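Local coordinates for protein acetyltransferase (Vibrio fischeri, PDB 3JVN) that is a GNAT-family acetyltransferase that probably transfers an acyl group to an acceptor not yet identified, at residues 17-22 with 95-100; 55-60 with 111-116; 70-75 with 90-95. All blocks are in the same frame, centred on the assembly; numbering follows the deposited sequence.

Contact 1: 17-22 with 95-100; sequences NSLMYK and YIEKEY
Lys22 runs its aliphatic chain obliquely past the hydroxyl end of Tyr95: its CB and CD each come to 3.4 Å from Tyr95 OH. One turn back on the helix, Leu19 meets the ring in two ways. Its carbonyl O sits above one face, 3.9 Å from the ring plane and displaced toward the rim, and its CD2 packs 3.9 Å from Tyr95 CE1. The same methyl touches Glu97 OE1, the Leu19 and Glu97 side chains crossing at about a right angle. Glu97 bends at chi2 (-73°), which turns CD back toward the helix; its OE2 lies 3.7 Å from Lys22 CD. Across the contact the carboxylate meets a Leu19 methyl and Lys22 methylenes rather than the ammonium group. Lys22 turns at chi4 (70°), and NZ makes a weak hydrogen bond to Ser18 OG. Lys22 NZ is 4.7 Å from Glu97 OE1; the opposite charges may attract through space. Tyr95 OH is hydrogen-bonded to Glu26 and more weakly to Glu97 OE2. This is helix-on-sheet packing of the GNAT alpha/beta fold: helix 13-30 lies against the end of strand 86-96 and the loop toward helix 105-118, while Phe70 of the neighbouring strand 67-79 touches both Leu19 and Tyr95.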
loop_
_atom_site.group_PDB
_atom_site.type_symbol
_atom_site.label_atom_id
_atom_site.label_comp_id
_atom_site.label_asym_id
_atom_site.label_seq_id
_atom_site.Cartn_x
_atom_site.Cartn_y
_atom_site.Cartn_z
ATOM N N ASN A 17 26.611 1.399 12.350
ATOM C CA ASN A 17 27.017 2.692 11.782
ATOM C C ASN A 17 27.944 2.472 10.583
ATOM O O ASN A 17 27.786 3.110 9.540
ATOM C CB ASN A 17 27.734 3.560 12.822
ATOM C CG ASN A 17 26.774 4.221 13.791
ATOM O OD1 ASN A 17 25.606 4.437 13.467
ATOM N ND2 ASN A 17 27.263 4.566 14.972
ATOM N N SER A 18 28.890 1.549 10.746
ATOM C CA SER A 18 29.865 1.191 9.718
ATOM C C SER A 18 29.260 0.474 8.517
ATOM O O SER A 18 29.578 0.802 7.386
ATOM C CB SER A 18 30.963 0.317 10.333
ATOM O OG SER A 18 31.795 -0.222 9.330
ATOM N N LEU A 19 28.408 -0.513 8.759
ATOM C CA LEU A 19 27.778 -1.249 7.662
ATOM C C LEU A 19 26.736 -0.360 6.984
ATOM O O LEU A 19 26.478 -0.489 5.786
ATOM C CB LEU A 19 27.106 -2.533 8.175
ATOM C CG LEU A 19 27.975 -3.570 8.894
ATOM C CD1 LEU A 19 27.095 -4.610 9.586
ATOM C CD2 LEU A 19 28.908 -4.225 7.911
HETATM N N MSE A 20 26.130 0.538 7.758
HETATM C CA MSE A 20 25.131 1.459 7.228
HETATM C C MSE A 20 25.884 2.423 6.314
HETATM O O MSE A 20 25.360 2.866 5.293
HETATM C CB MSE A 20 24.450 2.220 8.378
HETATM C CG MSE A 20 23.273 3.124 7.969
HETATM SE SE MSE A 20 21.647 2.176 7.405
HETATM C CE MSE A 20 21.288 1.211 9.048
ATOM N N TYR A 21 27.125 2.726 6.687
ATOM C CA TYR A 21 27.976 3.622 5.910
ATOM C C TYR A 21 28.452 2.909 4.643
ATOM O O TYR A 21 28.448 3.487 3.555
ATOM C CB TYR A 21 29.187 4.050 6.740
ATOM C CG TYR A 21 30.194 4.842 5.955
ATOM C CD1 TYR A 21 29.938 6.159 5.583
ATOM C CD2 TYR A 21 31.394 4.262 5.540
ATOM C CE1 TYR A 21 30.848 6.877 4.816
ATOM C CE2 TYR A 21 32.310 4.974 4.772
ATOM C CZ TYR A 21 32.032 6.279 4.414
ATOM O OH TYR A 21 32.934 6.988 3.654
ATOM N N LYS A 22 28.866 1.653 4.790
ATOM C CA LYS A 22 29.321 0.874 3.646
ATOM C C LYS A 22 28.183 0.777 2.628
ATOM O O LYS A 22 28.405 0.928 1.424
ATOM C CB LYS A 22 29.750 -0.534 4.079
ATOM C CG LYS A 22 31.113 -0.627 4.767
ATOM C CD LYS A 22 31.421 -2.086 5.111
ATOM C CE LYS A 22 32.889 -2.341 5.481
ATOM N NZ LYS A 22 33.311 -1.758 6.785
ATOM N N TYR A 95 22.002 -4.979 3.738
ATOM C CA TYR A 95 23.400 -4.955 3.322
ATOM C C TYR A 95 24.177 -6.201 3.700
ATOM O O TYR A 95 23.980 -6.760 4.779
ATOM C CB TYR A 95 24.113 -3.723 3.897
ATOM C CG TYR A 95 25.596 -3.682 3.580
ATOM C CD1 TYR A 95 26.537 -4.212 4.466
ATOM C CD2 TYR A 95 26.055 -3.149 2.377
ATOM C CE1 TYR A 95 27.896 -4.209 4.159
ATOM C CE2 TYR A 95 27.413 -3.143 2.063
ATOM C CZ TYR A 95 28.326 -3.672 2.955
ATOM O OH TYR A 95 29.668 -3.668 2.644
ATOM N N ILE A 96 25.062 -6.629 2.800
ATOM C CA ILE A 96 25.900 -7.800 3.039
ATOM C C ILE A 96 27.341 -7.479 2.659
ATOM O O ILE A 96 27.600 -6.844 1.639
ATOM C CB ILE A 96 25.458 -9.033 2.203
ATOM C CG1 ILE A 96 23.938 -9.212 2.261
ATOM C CG2 ILE A 96 26.137 -10.286 2.743
ATOM C CD1 ILE A 96 23.202 -8.525 1.114
ATOM N N GLU A 97 28.282 -7.907 3.491
ATOM C CA GLU A 97 29.688 -7.669 3.216
ATOM C C GLU A 97 29.991 -8.272 1.862
ATOM O O GLU A 97 29.539 -9.381 1.565
ATOM C CB GLU A 97 30.547 -8.335 4.277
ATOM C CG GLU A 97 30.355 -7.751 5.659
ATOM C CD GLU A 97 30.993 -6.385 5.802
ATOM O OE1 GLU A 97 31.148 -5.922 6.954
ATOM O OE2 GLU A 97 31.330 -5.769 4.764
ATOM N N LYS A 98 30.752 -7.541 1.048
ATOM C CA LYS A 98 31.112 -7.988 -0.299
ATOM C C LYS A 98 31.809 -9.350 -0.242
ATOM O O LYS A 98 31.848 -10.089 -1.226
ATOM C CB LYS A 98 32.014 -6.941 -0.983
ATOM C CG LYS A 98 31.347 -5.553 -1.148
ATOM C CD LYS A 98 32.008 -4.664 -2.228
ATOM C CE LYS A 98 31.848 -5.261 -3.646
ATOM N NZ LYS A 98 32.446 -4.469 -4.794
ATOM N N GLU A 99 32.324 -9.690 0.934
ATOM C CA GLU A 99 33.016 -10.955 1.130
ATOM C C GLU A 99 32.047 -12.095 1.460
ATOM O O GLU A 99 32.415 -13.270 1.395
ATOM C CB GLU A 99 34.032 -10.796 2.256
ATOM C CG GLU A 99 34.934 -11.991 2.458
ATOM C CD GLU A 99 35.590 -11.979 3.814
ATOM O OE1 GLU A 99 36.288 -10.989 4.120
ATOM O OE2 GLU A 99 35.397 -12.953 4.573
ATOM N N TYR A 100 30.809 -11.752 1.804
ATOM C CA TYR A 100 29.820 -12.765 2.156
ATOM C C TYR A 100 28.596 -12.860 1.243
ATOM O O TYR A 100 27.638 -13.581 1.551
ATOM C CB TYR A 100 29.373 -12.553 3.601
ATOM C CG TYR A 100 30.414 -12.970 4.612
ATOM C CD1 TYR A 100 30.368 -14.228 5.207
ATOM C CD2 TYR A 100 31.465 -12.116 4.953
ATOM C CE1 TYR A 100 31.344 -14.630 6.119
ATOM C CE2 TYR A 100 32.448 -12.508 5.862
ATOM C CZ TYR A 100 32.377 -13.768 6.439
ATOM O OH TYR A 100 33.342 -14.166 7.334
#

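Contact 2: 55-60 with 111-116; sequences ECMVYV and MRIEQE. With SO4 (sulfate ion), chain B.
Met57, a selenomethionine, points from its strand toward the helix and bends at its last torsion, which sets CE 3.6 Å from Ile113 CG1 and close to the carbonyl O of the same residue. The methyl also lies at the edge of the Tyr59 ring, in its plane. Val58 turns its side chain to the other side of the sheet. Tyr59 makes the largest single share of the contact. One ring face takes Arg112 CG almost on the ring normal, 3.6 Å from the centroid, a CH-pi contact, and Tyr59 CE2 approaches Ile113 CA at 3.9 Å. Arg112 bends at chi2 (69°), turning CD off the line of the first carbons, and its guanidinium comes over the same side of the ring, near CE1 and CZ. The two planes are 37° apart, so this is no flat stack; CE1 of Tyr59 lies 3.2 Å from the guanidinium plane. Gln115 OE1 covers the opposite face of the guanidinium. The guanidinium edge holds the sulfate, probably from the crystallisation liquor, with two fairly straight bonds: Arg112 NE to O4 at 2.9 Å and Arg112 NH2 to O2 at 2.6 Å. Arg7 N is also hydrogen-bonded to this ion. The short axes of strand 56-60 and helix 111-116 run 9.2 Å apart at 146°. In the helix-on-sheet packing of the GNAT alpha/beta fold, helix 105-118 thus meets the sheet through strand 56-62, with Ile113 reaching Ile71 on strand 67-79 and Arg112 reaching Ile5 and Arg7 on strand 4-7; Cys56 and Val58 meet helix 47-52.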
loop_
_atom_site.group_PDB
_atom_site.type_symbol
_atom_site.label_atom_id
_atom_site.label_comp_id
_atom_site.label_asym_id
_atom_site.label_seq_id
_atom_site.Cartn_x
_atom_site.Cartn_y
_atom_site.Cartn_z
ATOM N N GLU A 55 7.783 0.133 16.394
ATOM C CA GLU A 55 7.227 -0.288 15.105
ATOM C C GLU A 55 8.334 -0.674 14.114
ATOM O O GLU A 55 8.040 -1.030 12.965
ATOM C CB GLU A 55 6.395 0.842 14.483
ATOM C CG GLU A 55 5.201 1.340 15.304
ATOM C CD GLU A 55 4.268 0.224 15.779
ATOM O OE1 GLU A 55 4.294 -0.880 15.200
ATOM O OE2 GLU A 55 3.505 0.457 16.737
ATOM N N CYS A 56 9.595 -0.612 14.553
ATOM C CA CYS A 56 10.734 -0.933 13.688
ATOM C C CYS A 56 11.385 -2.294 13.910
ATOM O O CYS A 56 11.303 -2.881 14.984
ATOM C CB CYS A 56 11.814 0.147 13.816
ATOM S SG CYS A 56 11.371 1.741 13.093
HETATM N N MSE A 57 12.052 -2.784 12.875
HETATM C CA MSE A 57 12.729 -4.067 12.947
HETATM C C MSE A 57 14.119 -4.016 12.339
HETATM O O MSE A 57 14.341 -3.375 11.320
HETATM C CB MSE A 57 11.908 -5.128 12.216
HETATM C CG MSE A 57 10.575 -5.419 12.852
HETATM SE SE MSE A 57 9.278 -6.101 11.600
HETATM C CE MSE A 57 10.008 -7.887 11.356
ATOM N N VAL A 58 15.058 -4.694 12.976
ATOM C CA VAL A 58 16.401 -4.753 12.443
ATOM C C VAL A 58 17.015 -6.096 12.796
ATOM O O VAL A 58 17.238 -6.395 13.959
ATOM C CB VAL A 58 17.290 -3.587 12.964
ATOM C CG1 VAL A 58 17.122 -3.422 14.461
ATOM C CG2 VAL A 58 18.730 -3.860 12.618
ATOM N N TYR A 59 17.252 -6.926 11.787
ATOM C CA TYR A 59 17.868 -8.215 12.038
ATOM C C TYR A 59 19.268 -8.223 11.457
ATOM O O TYR A 59 19.539 -7.543 10.467
ATOM C CB TYR A 59 17.032 -9.331 11.428
ATOM C CG TYR A 59 15.654 -9.399 12.016
ATOM C CD1 TYR A 59 15.436 -9.959 13.281
ATOM C CD2 TYR A 59 14.562 -8.907 11.317
ATOM C CE1 TYR A 59 14.158 -10.020 13.827
ATOM C CE2 TYR A 59 13.288 -8.968 11.852
ATOM C CZ TYR A 59 13.087 -9.526 13.095
ATOM O OH TYR A 59 11.812 -9.606 13.604
ATOM N N VAL A 60 20.157 -8.979 12.095
ATOM C CA VAL A 60 21.540 -9.091 11.645
ATOM C C VAL A 60 21.961 -10.548 11.441
ATOM O O VAL A 60 21.406 -11.463 12.057
ATOM C CB VAL A 60 22.530 -8.423 12.659
ATOM C CG1 VAL A 60 22.381 -6.904 12.624
ATOM C CG2 VAL A 60 22.279 -8.956 14.070
HETATM N N MSE A 111 13.938 -13.777 4.949
HETATM C CA MSE A 111 13.153 -14.868 5.514
HETATM C C MSE A 111 12.731 -14.536 6.939
HETATM O O MSE A 111 11.604 -14.819 7.359
HETATM C CB MSE A 111 13.984 -16.155 5.520
HETATM C CG MSE A 111 13.262 -17.382 4.963
HETATM SE SE MSE A 111 12.904 -17.255 3.048
HETATM C CE MSE A 111 11.135 -16.459 3.113
ATOM N N ARG A 112 13.656 -13.945 7.685
ATOM C CA ARG A 112 13.397 -13.575 9.064
ATOM C C ARG A 112 12.361 -12.447 9.148
ATOM O O ARG A 112 11.327 -12.593 9.800
ATOM C CB ARG A 112 14.698 -13.132 9.741
ATOM C CG ARG A 112 14.541 -12.798 11.216
ATOM C CD ARG A 112 14.258 -14.049 12.048
ATOM N NE ARG A 112 13.909 -13.742 13.435
ATOM C CZ ARG A 112 12.845 -13.024 13.797
ATOM N NH1 ARG A 112 12.015 -12.532 12.878
ATOM N NH2 ARG A 112 12.606 -12.798 15.081
ATOM N N ILE A 113 12.626 -11.327 8.479
ATOM C CA ILE A 113 11.696 -10.212 8.541
ATOM C C ILE A 113 10.265 -10.586 8.142
ATOM O O ILE A 113 9.301 -10.064 8.719
ATOM C CB ILE A 113 12.194 -8.998 7.703
ATOM C CG1 ILE A 113 11.275 -7.795 7.971
ATOM C CG2 ILE A 113 12.253 -9.343 6.220
ATOM C CD1 ILE A 113 11.888 -6.436 7.626
ATOM N N GLU A 114 10.122 -11.491 7.172
ATOM C CA GLU A 114 8.799 -11.929 6.726
ATOM C C GLU A 114 8.141 -12.794 7.805
ATOM O O GLU A 114 6.922 -12.837 7.918
ATOM C CB GLU A 114 8.903 -12.738 5.432
ATOM C CG GLU A 114 9.484 -11.995 4.237
ATOM C CD GLU A 114 9.608 -12.889 3.005
ATOM O OE1 GLU A 114 10.181 -12.444 1.987
ATOM O OE2 GLU A 114 9.133 -14.044 3.060
ATOM N N GLN A 115 8.949 -13.485 8.596
ATOM C CA GLN A 115 8.399 -14.317 9.650
ATOM C C GLN A 115 7.615 -13.428 10.604
ATOM O O GLN A 115 6.440 -13.675 10.864
ATOM C CB GLN A 115 9.522 -15.020 10.397
ATOM C CG GLN A 115 9.061 -16.041 11.412
ATOM C CD GLN A 115 10.218 -16.534 12.265
ATOM O OE1 GLN A 115 10.716 -15.807 13.126
ATOM N NE2 GLN A 115 10.662 -17.766 12.019
ATOM N N GLU A 116 8.274 -12.393 11.122
ATOM C CA GLU A 116 7.640 -11.451 12.042
ATOM C C GLU A 116 6.497 -10.702 11.366
ATOM O O GLU A 116 5.470 -10.414 11.984
ATOM C CB GLU A 116 8.670 -10.456 12.564
ATOM C CG GLU A 116 9.381 -10.933 13.817
ATOM C CD GLU A 116 8.565 -10.704 15.073
ATOM O OE1 GLU A 116 8.440 -9.535 15.496
ATOM O OE2 GLU A 116 8.033 -11.689 15.627
HETATM S S SO4 B . 15.435 -13.759 17.012
HETATM O O1 SO4 B . 16.193 -12.624 17.587
HETATM O O2 SO4 B . 13.992 -13.502 17.154
HETATM O O3 SO4 B . 15.774 -14.990 17.753
HETATM O O4 SO4 B . 15.784 -13.930 15.582
#

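Contact 3: 70-75 with 90-95; sequences FITGHF and TIDELY
Strands 70-75 and 90-95 run antiparallel, their short axes 4.4 Å apart at 160°, with hydrogen-bonded pairs Phe70-Tyr95 and His74-Thr90 on either side of a classic beta bulge. At the bulge Asp92 and Glu93 both face Thr72, whose O accepts Asp92 N at 2.7 Å and, weakly, Glu93 N at 3.4 Å. Thr72 CG2 lies against Asp92 CB and the side chain of Glu93, which runs alongside it, pointing the same way. The extra residue also brings the Asp92 carboxylate to the rim of His74. ND1 of His74 donates to Asp92 OD1 at 3.0 Å; OD1 accepts through its syn lone pair and lies somewhat out of the ring plane. The ring and carboxylate planes are only 18° apart, and Tyr50 OH, bonded to the same OD1, helps fix the acid. His74 CG occupies the crowded position between the backbone N and carbonyl carbon (chi1 74°), and the ring lies alongside Thr90, its CE1 3.4 Å from Thr90 CB. Phe70 crosses Tyr95 obliquely, its CE1 3.4 Å from Tyr95 CB. On the other face of the sheet Ile71 CD1 packs 3.8 Å from Leu94 CD1 and 4.1 Å from Ile91 CG2. A bulge in this strand is characteristic of the GNAT fold; in relatives it lies where the sheet splays to take acetyl-CoA, and it probably serves the same way here. Phe70 and Glu93 face helix 13-30, Glu93 OE2 bonding to His24; Ile71 and Ile91 face Met110 of helix 105-118. Strand 56-62 pairs with the far edge of strand 67-79, and strand 124-127 with that of strand 86-96.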
loop_
_atom_site.group_PDB
_atom_site.type_symbol
_atom_site.label_atom_id
_atom_site.label_comp_id
_atom_site.label_asym_id
_atom_site.label_seq_id
_atom_site.Cartn_x
_atom_site.Cartn_y
_atom_site.Cartn_z
ATOM N N PHE A 70 22.763 -7.236 7.683
ATOM C CA PHE A 70 21.583 -6.794 8.412
ATOM C C PHE A 70 20.478 -6.432 7.416
ATOM O O PHE A 70 20.721 -6.275 6.217
ATOM C CB PHE A 70 21.910 -5.578 9.301
ATOM C CG PHE A 70 22.174 -4.316 8.532
ATOM C CD1 PHE A 70 23.409 -4.094 7.919
ATOM C CD2 PHE A 70 21.164 -3.377 8.356
ATOM C CE1 PHE A 70 23.625 -2.957 7.133
ATOM C CE2 PHE A 70 21.368 -2.245 7.576
ATOM C CZ PHE A 70 22.596 -2.034 6.963
ATOM N N ILE A 71 19.258 -6.330 7.923
ATOM C CA ILE A 71 18.114 -5.970 7.105
ATOM C C ILE A 71 17.292 -5.072 8.012
ATOM O O ILE A 71 17.328 -5.224 9.234
ATOM C CB ILE A 71 17.299 -7.226 6.635
ATOM C CG1 ILE A 71 16.159 -6.775 5.698
ATOM C CG2 ILE A 71 16.804 -8.018 7.832
ATOM C CD1 ILE A 71 15.442 -7.916 5.007
ATOM N N THR A 72 16.566 -4.131 7.412
ATOM C CA THR A 72 15.782 -3.172 8.179
ATOM C C THR A 72 14.375 -2.984 7.620
ATOM O O THR A 72 14.214 -2.826 6.412
ATOM C CB THR A 72 16.548 -1.804 8.240
ATOM O OG1 THR A 72 16.352 -1.184 9.521
ATOM C CG2 THR A 72 16.071 -0.870 7.154
ATOM N N GLY A 73 13.364 -2.993 8.493
ATOM C CA GLY A 73 11.990 -2.818 8.040
ATOM C C GLY A 73 11.089 -2.198 9.100
ATOM O O GLY A 73 11.417 -2.258 10.289
ATOM N N HIS A 74 9.968 -1.591 8.698
ATOM C CA HIS A 74 9.052 -0.984 9.673
ATOM C C HIS A 74 7.571 -1.208 9.381
ATOM O O HIS A 74 7.173 -1.282 8.227
ATOM C CB HIS A 74 9.310 0.531 9.807
ATOM C CG HIS A 74 8.828 1.356 8.645
ATOM N ND1 HIS A 74 9.490 1.405 7.437
ATOM C CD2 HIS A 74 7.783 2.212 8.533
ATOM C CE1 HIS A 74 8.878 2.256 6.633
ATOM N NE2 HIS A 74 7.839 2.762 7.272
ATOM N N PHE A 75 6.767 -1.328 10.438
ATOM C CA PHE A 75 5.321 -1.508 10.288
ATOM C C PHE A 75 4.710 -0.154 9.929
ATOM O O PHE A 75 5.219 0.903 10.330
ATOM C CB PHE A 75 4.675 -2.009 11.597
ATOM C CG PHE A 75 4.988 -3.444 11.927
ATOM C CD1 PHE A 75 4.701 -4.458 11.012
ATOM C CD2 PHE A 75 5.578 -3.780 13.152
ATOM C CE1 PHE A 75 4.985 -5.793 11.296
ATOM C CE2 PHE A 75 5.873 -5.111 13.461
ATOM C CZ PHE A 75 5.576 -6.128 12.522
ATOM N N THR A 90 7.054 -2.102 5.492
ATOM C CA THR A 90 8.030 -1.706 4.481
ATOM C C THR A 90 9.427 -2.238 4.822
ATOM O O THR A 90 9.888 -2.114 5.955
ATOM C CB THR A 90 8.124 -0.155 4.369
ATOM O OG1 THR A 90 6.806 0.404 4.304
ATOM C CG2 THR A 90 8.893 0.249 3.120
ATOM N N ILE A 91 10.085 -2.838 3.838
ATOM C CA ILE A 91 11.446 -3.325 4.019
ATOM C C ILE A 91 12.269 -2.181 3.449
ATOM O O ILE A 91 12.153 -1.842 2.268
ATOM C CB ILE A 91 11.698 -4.646 3.240
ATOM C CG1 ILE A 91 10.939 -5.786 3.921
ATOM C CG2 ILE A 91 13.175 -4.981 3.228
ATOM C CD1 ILE A 91 10.892 -7.069 3.137
ATOM N N ASP A 92 13.079 -1.571 4.307
ATOM C CA ASP A 92 13.876 -0.426 3.909
ATOM C C ASP A 92 15.265 -0.721 3.321
ATOM O O ASP A 92 15.490 -0.537 2.125
ATOM C CB ASP A 92 13.990 0.524 5.109
ATOM C CG ASP A 92 12.631 0.973 5.620
ATOM O OD1 ASP A 92 12.364 0.854 6.841
ATOM O OD2 ASP A 92 11.826 1.456 4.789
ATOM N N GLU A 93 16.180 -1.185 4.166
ATOM C CA GLU A 93 17.549 -1.467 3.753
ATOM C C GLU A 93 18.030 -2.878 4.028
ATOM O O GLU A 93 17.525 -3.572 4.913
ATOM C CB GLU A 93 18.496 -0.499 4.447
ATOM C CG GLU A 93 18.195 0.934 4.174
ATOM C CD GLU A 93 18.480 1.791 5.372
ATOM O OE1 GLU A 93 17.786 1.627 6.410
ATOM O OE2 GLU A 93 19.404 2.631 5.270
ATOM N N LEU A 94 19.045 -3.283 3.279
ATOM C CA LEU A 94 19.610 -4.608 3.436
ATOM C C LEU A 94 21.043 -4.557 2.918
ATOM O O LEU A 94 21.278 -4.132 1.790
ATOM C CB LEU A 94 18.774 -5.618 2.640
ATOM C CG LEU A 94 18.872 -7.100 3.030
ATOM C CD1 LEU A 94 17.948 -7.931 2.140
ATOM C CD2 LEU A 94 20.307 -7.583 2.890
ATOM N N TYR A 95 22.002 -4.979 3.738
ATOM C CA TYR A 95 23.400 -4.955 3.322
ATOM C C TYR A 95 24.177 -6.201 3.700
ATOM O O TYR A 95 23.980 -6.760 4.779
ATOM C CB TYR A 95 24.113 -3.723 3.897
ATOM C CG TYR A 95 25.596 -3.682 3.580
ATOM C CD1 TYR A 95 26.537 -4.212 4.466
ATOM C CD2 TYR A 95 26.055 -3.149 2.377
ATOM C CE1 TYR A 95 27.896 -4.209 4.159
ATOM C CE2 TYR A 95 27.413 -3.143 2.063
ATOM C CZ TYR A 95 28.326 -3.672 2.955
ATOM O OH TYR A 95 29.668 -3.668 2.644
#

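Overall arrangement
From the N terminus, helix 13-30 starts the widest loop, which contact 1 closes at the end of strand 86-96. Strand 56-62 opens a second loop inside it, but contact 2 closes this one only on helix 105-118, so contacts 1 and 2 cross along the chain. Contact 3, the hairpin of strands 67-79 and 86-96, lies within both loops and shares Tyr95 with contact 1. In space its centre is about 7 Å from that of contact 2 and 14 Å from that of contact 1. It supplies the middle of the sheet, to which contact 1 ties helix 13-30 and contact 2 ties helix 105-118.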